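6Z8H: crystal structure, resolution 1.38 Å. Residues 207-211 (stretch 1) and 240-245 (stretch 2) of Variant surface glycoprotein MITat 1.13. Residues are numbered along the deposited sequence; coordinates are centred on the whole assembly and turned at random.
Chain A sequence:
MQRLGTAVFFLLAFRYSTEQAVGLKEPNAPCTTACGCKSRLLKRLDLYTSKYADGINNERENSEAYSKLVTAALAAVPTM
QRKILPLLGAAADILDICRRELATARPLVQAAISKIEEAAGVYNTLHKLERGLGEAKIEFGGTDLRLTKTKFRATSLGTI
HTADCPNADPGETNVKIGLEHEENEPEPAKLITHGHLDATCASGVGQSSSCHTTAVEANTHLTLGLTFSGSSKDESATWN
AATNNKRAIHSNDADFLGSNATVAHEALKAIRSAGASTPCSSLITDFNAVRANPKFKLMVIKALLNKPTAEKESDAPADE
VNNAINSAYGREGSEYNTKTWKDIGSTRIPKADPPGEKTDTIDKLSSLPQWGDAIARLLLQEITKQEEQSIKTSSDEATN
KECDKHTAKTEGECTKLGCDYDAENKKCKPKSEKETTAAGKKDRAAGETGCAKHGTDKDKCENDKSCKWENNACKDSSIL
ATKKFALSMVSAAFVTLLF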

# COMPACT_ATOMS: atom_id res chain seq x y z
N GLN A 207 -4.87 13.82 56.97
CA GLN A 207 -4.99 14.32 55.60
C GLN A 207 -6.46 14.55 55.23
O GLN A 207 -6.96 14.05 54.21
N SER A 208 -7.15 15.34 56.06
CA SER A 208 -8.53 15.71 55.82
C SER A 208 -8.72 17.19 55.52
O SER A 208 -9.79 17.57 55.05
N SER A 209 -7.71 18.01 55.76
CA SER A 209 -7.82 19.44 55.57
C SER A 209 -7.14 19.77 54.25
O SER A 209 -6.60 18.90 53.56
N SER A 210 -7.15 21.05 53.91
CA SER A 210 -6.59 21.52 52.66
C SER A 210 -5.36 22.38 52.92
O SER A 210 -5.25 23.03 53.96
N CYS A 211 -4.42 22.33 51.99
CA CYS A 211 -3.16 23.05 52.09
C CYS A 211 -3.36 24.52 51.67
O CYS A 211 -2.44 25.35 51.78
N ASN A 240 -8.55 25.38 45.02
CA ASN A 240 -7.89 26.24 46.00
C ASN A 240 -8.65 26.33 47.33
O ASN A 240 -8.08 26.77 48.34
N ALA A 241 -9.92 25.97 47.35
CA ALA A 241 -10.68 25.91 48.59
C ALA A 241 -10.88 24.48 49.08
O ALA A 241 -11.44 24.27 50.16
N ALA A 242 -10.38 23.49 48.32
CA ALA A 242 -10.57 22.09 48.66
C ALA A 242 -9.48 21.29 47.95
O ALA A 242 -9.79 20.51 47.05
N THR A 243 -8.25 21.42 48.45
CA THR A 243 -6.95 20.89 47.93
C THR A 243 -6.84 19.40 48.05
O THR A 243 -6.27 18.81 47.12
N ASN A 244 -7.68 18.77 48.86
CA ASN A 244 -7.75 17.31 49.06
C ASN A 244 -8.65 16.62 48.02
O ASN A 244 -8.98 15.46 48.26
N ASN A 245 -9.02 17.30 46.95
CA ASN A 245 -9.68 16.67 45.82
C ASN A 245 -8.75 16.79 44.62
O ASN A 245 -8.13 17.84 44.39

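The most unusual feature of this contact is how little polar bonding it contains for so polar a set of residues. Serines, asparagines and a threonine dominate both loops, yet a single hydrogen bond crosses between them, and it is weak: the backbone N of Thr 243 donates to OG of Ser 210 over 3.3 Å, with an angle of 155° at the hydrogen. Two backbone atoms, O of Ser 209 and N of Cys 211, are buried by the contact without a polar partner anywhere in the model.

Ser 210 and Thr 243 form the centre, and their CA atoms lie 4.8 Å apart. The CA-to-CB bond of Ser 210 points sideways, and its t rotamer (chi1 156°) brings OG to 3.1 Å from CB of Thr 243, a tight approach that accompanies the bond to the amide of the same residue. Serine suits this position because its short side chain carries an acceptor that the amide of Thr 243 can reach, though only weakly, while demanding little room.

Thr 243 is buried, and its CA-to-CB bond points toward stretch 1. Its chi1 of -112° lies between the usual wells. The methyl CG2 sits 3.2 Å from N of Cys 211 and 3.6 Å from SG of the same residue. A branched threonine thus supplies a nonpolar surface for the sulfur, but the same methyl lies against an amide that it cannot satisfy. Cys 211, with chi1 m and its CA-to-CB bond sideways, is also bonded covalently to a group elsewhere in the structure.

The CA-to-CB bond of Asn 244 likewise points toward stretch 1, and the side chain is in the p rotamer. Its CB lies 3.9 Å from O of Ser 209, while ND2 reaches to 3.1 Å from O of Ser 208. That distance would suit a hydrogen bond, but the angle is poor, so the pair is a close polar contact only. The side chain thus spans two successive carbonyls of the serine backbone.

The CA-to-CB bonds of Ser 208 and Ser 209 point away, both with chi1 p, so these residues meet Asn 244 through their carbonyl oxygens rather than their side chains; OG of Ser 209 is hydrogen-bonded elsewhere in the structure.

Asn 245 does not touch stretch 1 but braces its own loop. A type I turn runs from Ala 242 to Asn 245, and in the m rotamer ND2 of Asn 245 donates to O of Ala 242 at 2.8 Å, reinforcing the weak 3.3 Å bond from N of Asn 245 to that same oxygen.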

# COMPACT_ATOMS: atom_id res chain seq x y z
CB GLN A 207 -4.29 13.39 54.60
CG GLN A 207 -2.79 13.23 54.84
CD GLN A 207 -2.46 12.00 55.68
OE1 GLN A 207 -3.15 10.98 55.61
NE2 GLN A 207 -1.38 12.09 56.45
CB SER A 208 -9.41 15.33 57.03
OG SER A 208 -8.97 15.98 58.21
CB SER A 209 -7.25 20.22 56.76
OG SER A 209 -5.87 20.51 56.58
CB SER A 210 -7.64 22.32 51.89
OG SER A 210 -7.05 23.23 50.99
CB CYS A 211 -2.09 22.37 51.21
SG CYS A 211 -1.94 20.58 51.41
CB ASN A 240 -7.69 27.63 45.41
CG ASN A 240 -6.75 27.62 44.25
OD1 ASN A 240 -6.08 26.64 44.02
ND2 ASN A 240 -6.68 28.73 43.52
CB ALA A 241 -12.04 26.60 48.43
CB ALA A 242 -11.96 21.62 48.22
CB THR A 243 -5.82 21.55 48.70
OG1 THR A 243 -5.21 22.36 47.71
CG2 THR A 243 -4.95 20.56 49.43
CB ASN A 244 -8.13 16.98 50.51
CG ASN A 244 -9.37 17.66 51.04
OD1 ASN A 244 -9.72 18.76 50.63
ND2 ASN A 244 -9.99 17.02 52.00
CB ASN A 245 -11.03 17.32 45.52
CG ASN A 245 -11.89 17.44 46.75
OD1 ASN A 245 -12.69 16.56 47.08
ND2 ASN A 245 -11.73 18.55 47.44